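Local coordinates for protein phosphotransferase system, HPr-related proteins (Thermoanaerobacter tengcongensis, PDB 3LE3) that probably serves as the general, non-sugar-specific phosphocarrier of the phosphoenolpyruvate-dependent sugar phosphotransferase system, which phosphorylates sugars as they cross the membrane, at residues K2-E7 with A76-I81; I8-G13 with S83-E88; W34-N39 with K62-G67. All coordinates share one frame; numbering follows the deposited sequence.

Contact 1 (K2-E7 with A76-I81); sequences KEVTIE and ALVDLI
Ile6 and Ile81 reach for one another tip to tip, the terminal CD1 of Ile6 lying 3.6 Å from the branch methyl CG2 of Ile81. Two extended torsions put it there: in Ile6 CG1 stands opposite the backbone N (chi1 -170°) and chi2 keeps the chain extended out to CD1. Ile81 meets it with the branch that lies beside its own carbonyl carbon, and the same Ile81 CG2 also comes within 3.8 Å of the carbonyl O of Glu7, so one methyl touches both the Ile6 side chain and the backbone that follows it. This is one edge of the open-faced beta-sandwich of HPr proteins, in which helices pack on a single face of an antiparallel sheet; here the edge strand 2-7 meets helix 70-82, their local axes 10.1 Å apart and only 13° from parallel. Val4, two residues before Ile6 and on the same face, slants across Val78 instead of meeting it end on. Val4 CG1 is 4.0 Å from Val78 CG2, and that valine methyl also lies 4.4 Å from Ile6 CD1, bridging the two strand residues. Beyond the pair, Val4 continues onto Ile74 of the same helix, and Ile81 onto Ile8.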
ATOM      1  N   LYS A   2     -12.271   3.101   5.743  1.00 18.34           N
ATOM      2  CA  LYS A   2     -11.669   4.278   5.119  1.00 17.99           C
ATOM      3  C   LYS A   2     -10.909   3.846   3.866  1.00 21.83           C
ATOM      4  O   LYS A   2     -10.199   2.839   3.890  1.00 17.03           O
ATOM      5  CB  LYS A   2     -10.712   4.950   6.106  1.00 20.94           C
ATOM      6  CG  LYS A   2      -9.924   6.119   5.536  1.00 26.67           C
ATOM      7  CD  LYS A   2     -10.816   7.324   5.292  1.00 32.06           C
ATOM      8  CE  LYS A   2     -10.009   8.531   4.837  1.00 35.95           C
ATOM      9  NZ  LYS A   2     -10.899   9.641   4.380  1.00 39.91           N
ATOM     10  N   GLU A   3     -11.054   4.594   2.772  1.00 19.32           N
ATOM     11  CA  GLU A   3     -10.383   4.216   1.528  1.00 18.89           C
ATOM     12  C   GLU A   3      -9.738   5.400   0.788  1.00 22.22           C
ATOM     13  O   GLU A   3     -10.048   6.562   1.056  1.00 20.35           O
ATOM     14  CB  GLU A   3     -11.346   3.459   0.607  1.00 23.47           C
ATOM     15  CG  GLU A   3     -12.401   4.334  -0.045  1.00 30.97           C
ATOM     16  CD  GLU A   3     -13.230   3.586  -1.077  1.00 41.80           C
ATOM     17  OE1 GLU A   3     -13.861   2.568  -0.714  1.00 31.27           O
ATOM     18  OE2 GLU A   3     -13.257   4.025  -2.250  1.00 39.03           O
ATOM     19  N   VAL A   4      -8.824   5.092  -0.129  1.00 16.61           N
ATOM     20  CA  VAL A   4      -8.210   6.104  -0.985  1.00 15.84           C
ATOM     21  C   VAL A   4      -7.740   5.434  -2.279  1.00 16.36           C
ATOM     22  O   VAL A   4      -7.304   4.276  -2.262  1.00 16.75           O
ATOM     23  CB  VAL A   4      -7.026   6.809  -0.280  1.00 10.76           C
ATOM     24  CG1 VAL A   4      -5.925   5.802   0.066  1.00 16.15           C
ATOM     25  CG2 VAL A   4      -6.468   7.949  -1.139  1.00 13.18           C
ATOM     26  N   THR A   5      -7.861   6.146  -3.396  1.00 12.20           N
ATOM     27  CA  THR A   5      -7.298   5.699  -4.672  1.00 14.14           C
ATOM     28  C   THR A   5      -6.033   6.516  -4.954  1.00 12.11           C
ATOM     29  O   THR A   5      -6.056   7.744  -4.839  1.00 12.87           O
ATOM     30  CB  THR A   5      -8.313   5.876  -5.825  1.00 14.60           C
ATOM     31  OG1 THR A   5      -9.495   5.105  -5.554  1.00 15.45           O
ATOM     32  CG2 THR A   5      -7.712   5.430  -7.153  1.00 14.43           C
ATOM     33  N   ILE A   6      -4.935   5.844  -5.314  1.00 12.91           N
ATOM     34  CA  ILE A   6      -3.625   6.510  -5.414  1.00 12.70           C
ATOM     35  C   ILE A   6      -2.681   5.888  -6.458  1.00 13.29           C
ATOM     36  O   ILE A   6      -2.627   4.660  -6.606  1.00 15.40           O
ATOM     37  CB  ILE A   6      -2.941   6.570  -4.005  1.00 11.28           C
ATOM     38  CG1 ILE A   6      -1.690   7.459  -4.024  1.00 14.03           C
ATOM     39  CG2 ILE A   6      -2.664   5.153  -3.481  1.00 12.33           C
ATOM     40  CD1 ILE A   6      -1.146   7.800  -2.635  1.00 15.38           C
ATOM     41  N   GLU A   7      -1.944   6.741  -7.176  1.00 15.58           N
ATOM     42  CA  GLU A   7      -0.928   6.292  -8.139  1.00 11.75           C
ATOM     43  C   GLU A   7       0.438   6.003  -7.478  1.00 15.43           C
ATOM     44  O   GLU A   7       0.918   6.773  -6.643  1.00 14.48           O
ATOM     45  CB  GLU A   7      -0.759   7.303  -9.289  1.00 18.46           C
ATOM     46  CG  GLU A   7       0.350   6.935 -10.276  1.00 21.01           C
ATOM     47  CD  GLU A   7       0.446   7.884 -11.463  1.00 28.31           C
ATOM     48  OE1 GLU A   7      -0.513   8.641 -11.710  1.00 32.04           O
ATOM     49  OE2 GLU A   7       1.485   7.870 -12.154  1.00 25.51           O
ATOM     50  N   ALA A  76      -0.793   7.249   7.020  1.00 14.57           N
ATOM     51  CA  ALA A  76       0.606   6.815   7.002  1.00 17.49           C
ATOM     52  C   ALA A  76       1.032   6.227   5.647  1.00 14.76           C
ATOM     53  O   ALA A  76       2.111   6.542   5.136  1.00 12.46           O
ATOM     54  CB  ALA A  76       0.875   5.821   8.134  1.00 15.45           C
ATOM     55  N   LEU A  77       0.194   5.375   5.065  1.00 14.29           N
ATOM     56  CA  LEU A  77       0.509   4.789   3.758  1.00 12.68           C
ATOM     57  C   LEU A  77       0.543   5.847   2.638  1.00 17.60           C
ATOM     58  O   LEU A  77       1.414   5.809   1.764  1.00 15.70           O
ATOM     59  CB  LEU A  77      -0.457   3.642   3.427  1.00 12.17           C
ATOM     60  CG  LEU A  77      -0.349   2.388   4.307  1.00 14.93           C
ATOM     61  CD1 LEU A  77      -1.528   1.427   4.073  1.00 11.60           C
ATOM     62  CD2 LEU A  77       0.992   1.665   4.115  1.00 13.30           C
ATOM     63  N   VAL A  78      -0.395   6.795   2.677  1.00 16.68           N
ATOM     64  CA  VAL A  78      -0.415   7.897   1.710  1.00 14.07           C
ATOM     65  C   VAL A  78       0.837   8.768   1.823  1.00 16.49           C
ATOM     66  O   VAL A  78       1.462   9.111   0.818  1.00 12.47           O
ATOM     67  CB  VAL A  78      -1.683   8.777   1.864  1.00 15.46           C
ATOM     68  CG1 VAL A  78      -1.523  10.104   1.120  1.00 17.06           C
ATOM     69  CG2 VAL A  78      -2.909   8.023   1.365  1.00 14.35           C
ATOM     70  N   ASP A  79       1.213   9.126   3.045  1.00 14.82           N
ATOM     71  CA  ASP A  79       2.413   9.940   3.231  1.00 17.58           C
ATOM     72  C   ASP A  79       3.677   9.253   2.685  1.00 18.73           C
ATOM     73  O   ASP A  79       4.497   9.888   2.012  1.00 14.01           O
ATOM     74  CB  ASP A  79       2.577  10.336   4.702  1.00 12.50           C
ATOM     75  CG  ASP A  79       1.726  11.538   5.080  1.00 24.15           C
ATOM     76  OD1 ASP A  79       1.081  12.129   4.182  1.00 21.33           O
ATOM     77  OD2 ASP A  79       1.703  11.897   6.276  1.00 28.41           O
ATOM     78  N   LEU A  80       3.826   7.958   2.963  1.00 11.07           N
ATOM     79  CA  LEU A  80       4.972   7.188   2.478  1.00 11.52           C
ATOM     80  C   LEU A  80       5.012   7.124   0.946  1.00 13.85           C
ATOM     81  O   LEU A  80       6.067   7.295   0.327  1.00 12.73           O
ATOM     82  CB  LEU A  80       4.942   5.766   3.063  1.00 12.93           C
ATOM     83  CG  LEU A  80       6.035   4.787   2.619  1.00 17.90           C
ATOM     84  CD1 LEU A  80       7.405   5.220   3.107  1.00 10.70           C
ATOM     85  CD2 LEU A  80       5.728   3.356   3.090  1.00 14.14           C
ATOM     86  N   ILE A  81       3.859   6.874   0.337  1.00 11.78           N
ATOM     87  CA  ILE A  81       3.761   6.774  -1.121  1.00 12.48           C
ATOM     88  C   ILE A  81       4.049   8.115  -1.802  1.00 14.41           C
ATOM     89  O   ILE A  81       4.690   8.155  -2.859  1.00 15.63           O
ATOM     90  CB  ILE A  81       2.367   6.246  -1.555  1.00 15.32           C
ATOM     91  CG1 ILE A  81       2.236   4.755  -1.222  1.00 11.92           C
ATOM     92  CG2 ILE A  81       2.139   6.477  -3.055  1.00 17.25           C
ATOM     93  CD1 ILE A  81       0.790   4.243  -1.247  1.00 11.83           C
TER

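Contact 2 (I8-G13 with S83-E88)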
ATOM      1  N   ILE A   8       1.044   4.881  -7.852  1.00 16.19           N
ATOM      2  CA  ILE A   8       2.380   4.506  -7.377  1.00 14.43           C
ATOM      3  C   ILE A   8       3.412   5.018  -8.389  1.00 11.82           C
ATOM      4  O   ILE A   8       3.494   4.500  -9.509  1.00 15.30           O
ATOM      5  CB  ILE A   8       2.504   2.966  -7.227  1.00 14.20           C
ATOM      6  CG1 ILE A   8       1.390   2.416  -6.331  1.00 11.65           C
ATOM      7  CG2 ILE A   8       3.890   2.564  -6.689  1.00 11.19           C
ATOM      8  CD1 ILE A   8       1.420   2.933  -4.907  1.00 13.83           C
ATOM      9  N   LYS A   9       4.184   6.033  -7.999  1.00 14.54           N
ATOM     10  CA  LYS A   9       5.023   6.785  -8.945  1.00 13.40           C
ATOM     11  C   LYS A   9       6.527   6.452  -8.979  1.00 21.50           C
ATOM     12  O   LYS A   9       7.262   6.956  -9.842  1.00 18.57           O
ATOM     13  CB  LYS A   9       4.844   8.290  -8.714  1.00 11.71           C
ATOM     14  CG  LYS A   9       3.421   8.786  -8.950  1.00 17.42           C
ATOM     15  CD  LYS A   9       3.321  10.297  -8.789  1.00 22.54           C
ATOM     16  CE  LYS A   9       1.890  10.777  -8.971  1.00 25.71           C
ATOM     17  NZ  LYS A   9       1.845  12.249  -9.163  1.00 29.50           N
ATOM     18  N   ASN A  10       6.991   5.612  -8.061  1.00 12.93           N
ATOM     19  CA  ASN A  10       8.422   5.308  -7.985  1.00 14.50           C
ATOM     20  C   ASN A  10       8.902   4.283  -9.017  1.00 19.86           C
ATOM     21  O   ASN A  10       8.130   3.458  -9.508  1.00 15.36           O
ATOM     22  CB  ASN A  10       8.815   4.859  -6.576  1.00 17.33           C
ATOM     23  CG  ASN A  10       8.010   3.668  -6.102  1.00 20.34           C
ATOM     24  OD1 ASN A  10       6.814   3.784  -5.834  1.00 18.79           O
ATOM     25  ND2 ASN A  10       8.665   2.513  -5.987  1.00 14.48           N
ATOM     26  N   LYS A  11      10.198   4.333  -9.311  1.00 23.23           N
ATOM     27  CA  LYS A  11      10.806   3.517 -10.360  1.00 18.10           C
ATOM     28  C   LYS A  11      10.418   2.034 -10.354  1.00 16.05           C
ATOM     29  O   LYS A  11      10.104   1.484 -11.407  1.00 17.03           O
ATOM     30  CB  LYS A  11      12.332   3.669 -10.333  1.00 18.56           C
ATOM     31  CG  LYS A  11      13.070   2.785 -11.329  1.00 25.09           C
ATOM     32  N   THR A  12      10.439   1.392  -9.185  1.00 18.68           N
ATOM     33  CA  THR A  12      10.226  -0.060  -9.106  1.00 18.06           C
ATOM     34  C   THR A  12       8.781  -0.479  -8.805  1.00 19.13           C
ATOM     35  O   THR A  12       8.492  -1.671  -8.698  1.00 18.23           O
ATOM     36  CB  THR A  12      11.155  -0.736  -8.052  1.00 18.85           C
ATOM     37  OG1 THR A  12      10.812  -0.289  -6.730  1.00 14.62           O
ATOM     38  CG2 THR A  12      12.616  -0.415  -8.329  1.00 21.48           C
ATOM     39  N   GLY A  13       7.872   0.485  -8.681  1.00 17.25           N
ATOM     40  CA  GLY A  13       6.519   0.160  -8.257  1.00 13.31           C
ATOM     41  C   GLY A  13       6.540  -0.463  -6.868  1.00 15.54           C
ATOM     42  O   GLY A  13       7.360  -0.077  -6.028  1.00 14.08           O
ATOM     43  N   SER A  83       6.006  10.398  -0.785  1.00 14.22           N
ATOM     44  CA  SER A  83       7.448  10.664  -0.709  1.00 15.22           C
ATOM     45  C   SER A  83       8.225   9.725  -1.629  1.00 17.36           C
ATOM     46  O   SER A  83       9.452   9.675  -1.585  1.00 16.62           O
ATOM     47  CB  SER A  83       7.963  10.520   0.729  1.00 16.12           C
ATOM     48  OG  SER A  83       8.263   9.163   1.041  1.00 18.81           O
ATOM     49  N   LYS A  84       7.498   8.989  -2.465  1.00 17.90           N
ATOM     50  CA  LYS A  84       8.082   7.984  -3.356  1.00 12.35           C
ATOM     51  C   LYS A  84       8.977   6.990  -2.604  1.00 17.77           C
ATOM     52  O   LYS A  84      10.011   6.552  -3.110  1.00 17.90           O
ATOM     53  CB  LYS A  84       8.821   8.637  -4.533  1.00 15.03           C
ATOM     54  CG  LYS A  84       7.901   9.442  -5.464  1.00 18.16           C
ATOM     55  CD  LYS A  84       8.680  10.169  -6.559  1.00 23.64           C
ATOM     56  CE  LYS A  84       9.037   9.239  -7.703  1.00 28.66           C
ATOM     57  NZ  LYS A  84       9.618   9.992  -8.852  1.00 34.21           N
ATOM     58  N   PHE A  85       8.554   6.632  -1.394  1.00 13.92           N
ATOM     59  CA  PHE A  85       9.288   5.682  -0.561  1.00 15.21           C
ATOM     60  C   PHE A  85      10.728   6.149  -0.315  1.00 19.64           C
ATOM     61  O   PHE A  85      11.637   5.340  -0.130  1.00 16.33           O
ATOM     62  CB  PHE A  85       9.245   4.277  -1.180  1.00 18.90           C
ATOM     63  CG  PHE A  85       7.848   3.715  -1.317  1.00 10.13           C
ATOM     64  CD1 PHE A  85       7.263   3.001  -0.277  1.00 12.95           C
ATOM     65  CD2 PHE A  85       7.128   3.888  -2.489  1.00 13.91           C
ATOM     66  CE1 PHE A  85       5.976   2.490  -0.397  1.00 11.66           C
ATOM     67  CE2 PHE A  85       5.841   3.375  -2.620  1.00 19.15           C
ATOM     68  CZ  PHE A  85       5.266   2.672  -1.579  1.00 16.53           C
ATOM     69  N   GLY A  86      10.924   7.466  -0.309  1.00 15.57           N
ATOM     70  CA  GLY A  86      12.229   8.041  -0.034  1.00 18.58           C
ATOM     71  C   GLY A  86      13.149   8.141  -1.238  1.00 24.55           C
ATOM     72  O   GLY A  86      14.370   8.088  -1.087  1.00 27.57           O
ATOM     73  N   GLU A  87      12.569   8.302  -2.426  1.00 23.78           N
ATOM     74  CA  GLU A  87      13.347   8.426  -3.661  1.00 21.33           C
ATOM     75  C   GLU A  87      12.934   9.645  -4.496  1.00 27.14           C
ATOM     76  O   GLU A  87      11.879  10.237  -4.270  1.00 22.13           O
ATOM     77  CB  GLU A  87      13.217   7.154  -4.499  1.00 18.70           C
ATOM     78  CG  GLU A  87      13.633   5.884  -3.755  1.00 23.08           C
ATOM     79  CD  GLU A  87      13.452   4.631  -4.588  1.00 27.21           C
ATOM     80  OE1 GLU A  87      13.127   4.757  -5.792  1.00 21.84           O
ATOM     81  OE2 GLU A  87      13.633   3.520  -4.040  1.00 26.41           O
ATOM     82  N   GLU A  88      13.768  10.017  -5.465  1.00 33.01           N
ATOM     83  CA  GLU A  88      13.425  11.116  -6.372  1.00 32.26           C
ATOM     84  C   GLU A  88      12.437  10.668  -7.450  1.00 32.07           C
ATOM     85  O   GLU A  88      12.257   9.471  -7.687  1.00 37.05           O
ATOM     86  CB  GLU A  88      14.677  11.705  -7.027  1.00 36.78           C
ATOM     87  CG  GLU A  88      15.520  12.582  -6.110  1.00 34.18           C
ATOM     88  CD  GLU A  88      16.329  13.608  -6.883  1.00 46.63           C
ATOM     89  OE1 GLU A  88      17.526  13.352  -7.138  1.00 39.64           O
ATOM     90  OE2 GLU A  88      15.760  14.663  -7.248  1.00 39.75           O
ATOM     91  OXT GLU A  88      11.801  11.494  -8.104  1.00 30.00           O
TER
HETATM   92  O   HOH W   1      11.689   2.720  -6.723  1.00 17.84           O
HETATM   93  O   HOH W   2      11.950   6.403  -7.664  1.00 23.51           O
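Asn10 faces Lys84 and Phe85 across two irregular segments. Asn10 CB lies 4.0 Å from the carbonyl O of Lys84. From there chi1 of 56° turns CG in between the backbone N and the carbonyl carbon, and Asn10 CG comes up against Phe85 CD2 at 3.7 Å, the amide and ring planes 64° apart. Asn10 OD1 sits at the ring edge, near its plane, 3.4 Å from Phe85 CD2. Asn10 ND2 turns back to donate to Gly13 O (2.9 Å), closing over the type I turn from Asn10 to Gly13, and gives a second hydrogen bond to a water that Glu87 OE1 also holds. With an alanine here, Gly13 O would probably lose its side-chain donor, the water shared with Glu87 one of its donors, and the phenylalanine edge its amide neighbour. Lys84, bent at chi3, lays its CE 3.6 Å from Lys9 O, while Lys84 NZ forms a salt bridge with the terminal carboxylate at Glu88 OXT (2.8 Å). Lys84 is also the C-prime residue of the Schellman motif ending helix 70-82. The contact thus joins the loop between strand 2-7 and helix 16-26 to the C-terminal tail, with Pro18 of helix 16-26 touching Asn10, Phe85 and Glu87.

Contact 3 (W34-N39 with K62-G67); sequences WVEKDN and KLSAEG
Glu36 and Lys62 start from different first torsions, CG opposite the carbonyl carbon in the glutamate (chi1 -70°) and opposite the backbone N in the lysine (chi1 -173°), yet both chains then run out extended, side by side and pointing the same way. Their ends meet in a salt bridge whose hydrogen bond, from Lys62 NZ to Glu36 OE1, is long and weak at 3.4 Å. The two residues form a pair in the middle of the antiparallel sheet of the HPr fold, where strand 60-66 runs between strands 32-37 and 2-7. Backbone bonds join Trp34 with Ser64 and Glu36 with Lys62 in both directions; that from Trp34 N to Ser64 O is short (2.8 Å) and nearly straight. Val35 and Leu63, the non-hydrogen-bonded pair between them, send their side chains to the other face. There they lie alongside each other, Val35 CG2 3.9 Å from Leu63 CD2, and Leu63 goes on to Ile74 and Leu77 of helix 70-82. On the face of Glu36, the indole of Trp34 spreads along the neighbouring strand and presents its six-membered ring edge: Trp34 CZ3 lies 4.0 Å from Glu66 CB, which sits in the ring plane, while the Glu66 carboxylate plane is steeply inclined to it at 76°. Lys41 of strand 40-43 touches both Trp34 and Glu36. Beside the salt bridge a single water donates to Glu36 OE1 at 2.7 Å and to Lys62 O at 3.0 Å, tying the carboxylate to the backbone of the facing strand.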
ATOM      1  N   TRP A  34      -6.429  -3.695   3.156  1.00 13.09           N
ATOM      2  CA  TRP A  34      -6.458  -4.363   1.844  1.00 14.14           C
ATOM      3  C   TRP A  34      -5.913  -3.491   0.707  1.00 13.95           C
ATOM      4  O   TRP A  34      -5.965  -2.266   0.784  1.00 13.11           O
ATOM      5  CB  TRP A  34      -7.898  -4.741   1.476  1.00 16.09           C
ATOM      6  CG  TRP A  34      -8.576  -5.726   2.388  1.00 22.94           C
ATOM      7  CD1 TRP A  34      -8.612  -7.084   2.249  1.00 20.87           C
ATOM      8  CD2 TRP A  34      -9.344  -5.423   3.561  1.00 18.09           C
ATOM      9  NE1 TRP A  34      -9.344  -7.646   3.272  1.00 26.89           N
ATOM     10  CE2 TRP A  34      -9.805  -6.648   4.089  1.00 25.83           C
ATOM     11  CE3 TRP A  34      -9.676  -4.235   4.220  1.00 16.96           C
ATOM     12  CZ2 TRP A  34     -10.583  -6.718   5.246  1.00 31.40           C
ATOM     13  CZ3 TRP A  34     -10.453  -4.305   5.366  1.00 23.59           C
ATOM     14  CH2 TRP A  34     -10.896  -5.540   5.869  1.00 23.64           C
ATOM     15  N   VAL A  35      -5.432  -4.132  -0.362  1.00 14.94           N
ATOM     16  CA  VAL A  35      -4.957  -3.437  -1.564  1.00 16.27           C
ATOM     17  C   VAL A  35      -5.603  -4.054  -2.803  1.00 15.15           C
ATOM     18  O   VAL A  35      -5.578  -5.273  -2.967  1.00 18.18           O
ATOM     19  CB  VAL A  35      -3.413  -3.533  -1.744  1.00 13.66           C
ATOM     20  CG1 VAL A  35      -2.957  -2.669  -2.912  1.00 17.67           C
ATOM     21  CG2 VAL A  35      -2.678  -3.129  -0.480  1.00 17.15           C
ATOM     22  N   GLU A  36      -6.175  -3.220  -3.671  1.00 15.52           N
ATOM     23  CA  GLU A  36      -6.860  -3.704  -4.875  1.00 19.93           C
ATOM     24  C   GLU A  36      -6.253  -3.187  -6.173  1.00 18.16           C
ATOM     25  O   GLU A  36      -5.881  -2.019  -6.269  1.00 18.90           O
ATOM     26  CB  GLU A  36      -8.331  -3.281  -4.871  1.00 21.93           C
ATOM     27  CG  GLU A  36      -9.211  -3.958  -3.841  1.00 27.21           C
ATOM     28  CD  GLU A  36     -10.628  -3.415  -3.874  1.00 37.73           C
ATOM     29  OE1 GLU A  36     -10.980  -2.614  -2.978  1.00 26.93           O
ATOM     30  OE2 GLU A  36     -11.379  -3.768  -4.811  1.00 33.25           O
ATOM     31  N   LYS A  37      -6.198  -4.053  -7.182  1.00 18.44           N
ATOM     32  CA  LYS A  37      -5.804  -3.649  -8.529  1.00 22.84           C
ATOM     33  C   LYS A  37      -6.428  -4.596  -9.553  1.00 24.56           C
ATOM     34  O   LYS A  37      -6.296  -5.814  -9.437  1.00 24.53           O
ATOM     35  CB  LYS A  37      -4.281  -3.640  -8.683  1.00 28.16           C
ATOM     36  CG  LYS A  37      -3.795  -2.813  -9.872  1.00 28.78           C
ATOM     37  CD  LYS A  37      -2.421  -3.248 -10.356  1.00 26.14           C
ATOM     38  CE  LYS A  37      -2.469  -4.682 -10.844  1.00 27.87           C
ATOM     39  NZ  LYS A  37      -1.464  -4.959 -11.890  1.00 29.90           N
ATOM     40  N   ASP A  38      -7.120  -4.031 -10.539  1.00 33.08           N
ATOM     41  CA  ASP A  38      -7.752  -4.809 -11.608  1.00 31.07           C
ATOM     42  C   ASP A  38      -8.518  -6.043 -11.124  1.00 33.28           C
ATOM     43  O   ASP A  38      -8.254  -7.163 -11.565  1.00 36.25           O
ATOM     44  CB  ASP A  38      -6.717  -5.219 -12.657  1.00 30.20           C
ATOM     45  CG  ASP A  38      -6.177  -4.034 -13.439  1.00 34.84           C
ATOM     46  OD1 ASP A  38      -6.942  -3.075 -13.679  1.00 32.62           O
ATOM     47  OD2 ASP A  38      -4.985  -4.062 -13.813  1.00 32.45           O
ATOM     48  N   ASN A  39      -9.470  -5.836 -10.223  1.00 29.16           N
ATOM     49  CA  ASN A  39     -10.310  -6.930  -9.736  1.00 41.78           C
ATOM     50  C   ASN A  39      -9.563  -8.002  -8.926  1.00 35.45           C
ATOM     51  O   ASN A  39     -10.098  -9.083  -8.679  1.00 34.15           O
ATOM     52  CB  ASN A  39     -11.080  -7.576 -10.894  1.00 42.45           C
ATOM     53  N   LYS A  62      -6.194   0.764  -5.040  1.00 13.80           N
ATOM     54  CA  LYS A  62      -7.169   1.254  -4.071  1.00 13.37           C
ATOM     55  C   LYS A  62      -6.846   0.663  -2.699  1.00 15.27           C
ATOM     56  O   LYS A  62      -6.787  -0.562  -2.550  1.00 14.16           O
ATOM     57  CB  LYS A  62      -8.584   0.866  -4.513  1.00 19.13           C
ATOM     58  CG  LYS A  62      -9.715   1.453  -3.676  1.00 25.87           C
ATOM     59  CD  LYS A  62     -11.057   0.901  -4.145  1.00 33.94           C
ATOM     60  CE  LYS A  62     -12.115   0.980  -3.056  1.00 43.45           C
ATOM     61  NZ  LYS A  62     -13.211  -0.016  -3.273  1.00 48.10           N
ATOM     62  N   LEU A  63      -6.623   1.526  -1.709  1.00 13.35           N
ATOM     63  CA  LEU A  63      -6.341   1.076  -0.339  1.00 13.80           C
ATOM     64  C   LEU A  63      -7.584   1.163   0.550  1.00 17.19           C
ATOM     65  O   LEU A  63      -8.355   2.113   0.436  1.00 17.81           O
ATOM     66  CB  LEU A  63      -5.216   1.906   0.288  1.00 14.36           C
ATOM     67  CG  LEU A  63      -3.915   2.101  -0.495  1.00 14.50           C
ATOM     68  CD1 LEU A  63      -2.992   3.065   0.246  1.00 17.88           C
ATOM     69  CD2 LEU A  63      -3.208   0.761  -0.768  1.00 17.64           C
ATOM     70  N   SER A  64      -7.773   0.169   1.420  1.00 16.51           N
ATOM     71  CA  SER A  64      -8.904   0.136   2.353  0.83 16.73           C
ATOM     72  C   SER A  64      -8.460  -0.349   3.736  1.00 13.48           C
ATOM     73  O   SER A  64      -7.645  -1.269   3.840  1.00 16.77           O
ATOM     74  CB  SER A  64     -10.020  -0.781   1.833  0.83 18.03           C
ATOM     75  OG  SER A  64     -10.554  -0.343   0.590  0.83 19.59           O
ATOM     76  N   ALA A  65      -9.009   0.252   4.792  1.00 14.61           N
ATOM     77  CA  ALA A  65      -8.675  -0.135   6.169  1.00 15.88           C
ATOM     78  C   ALA A  65      -9.914  -0.154   7.069  1.00 17.26           C
ATOM     79  O   ALA A  65     -10.759   0.737   6.973  1.00 16.29           O
ATOM     80  CB  ALA A  65      -7.634   0.801   6.746  1.00 15.58           C
ATOM     81  N   GLU A  66     -10.009  -1.156   7.945  1.00 15.22           N
ATOM     82  CA  GLU A  66     -11.139  -1.282   8.873  1.00 18.48           C
ATOM     83  C   GLU A  66     -10.688  -1.630  10.294  1.00 18.35           C
ATOM     84  O   GLU A  66     -10.118  -2.693  10.527  1.00 18.03           O
ATOM     85  CB  GLU A  66     -12.133  -2.340   8.372  1.00 21.69           C
ATOM     86  CG  GLU A  66     -13.375  -2.505   9.260  1.00 17.83           C
ATOM     87  CD  GLU A  66     -14.408  -3.440   8.654  1.00 27.76           C
ATOM     88  OE1 GLU A  66     -14.103  -4.641   8.476  1.00 25.19           O
ATOM     89  OE2 GLU A  66     -15.534  -2.974   8.364  1.00 23.01           O
ATOM     90  N   GLY A  67     -10.949  -0.737  11.244  1.00 13.95           N
ATOM     91  CA  GLY A  67     -10.554  -0.971  12.623  1.00 19.10           C
ATOM     92  C   GLY A  67     -10.420   0.297  13.444  1.00 17.63           C
ATOM     93  O   GLY A  67     -10.720   1.393  12.966  1.00 20.51           O
TER
HETATM   94  O   HOH W   3      -9.064  -1.880  -1.211  1.00 18.65           O

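In the fold
The three contacts illustrate how chemistry follows position in a small open-faced sandwich. Contacts 1 and 3 share one sheet: strands 2-7 and 60-66 are neighbours, Leu63 N probably bonding to Val4 O and Ala65 N to Lys2 O, and both segments of contact 3 lie in the chain between those of contact 1. Contact 1 is a surface contact of apolar side chains between strand and helix; contact 3, partly buried, combines backbone pairing with one face of charged groups and an indole, the other aliphatic. Contact 2, also partly buried, lacks regular structure and relies on waters and a packed amide. It adjoins contact 1 through Ile8 and Ile81, but lies about 19 Å from contact 3, centre to centre.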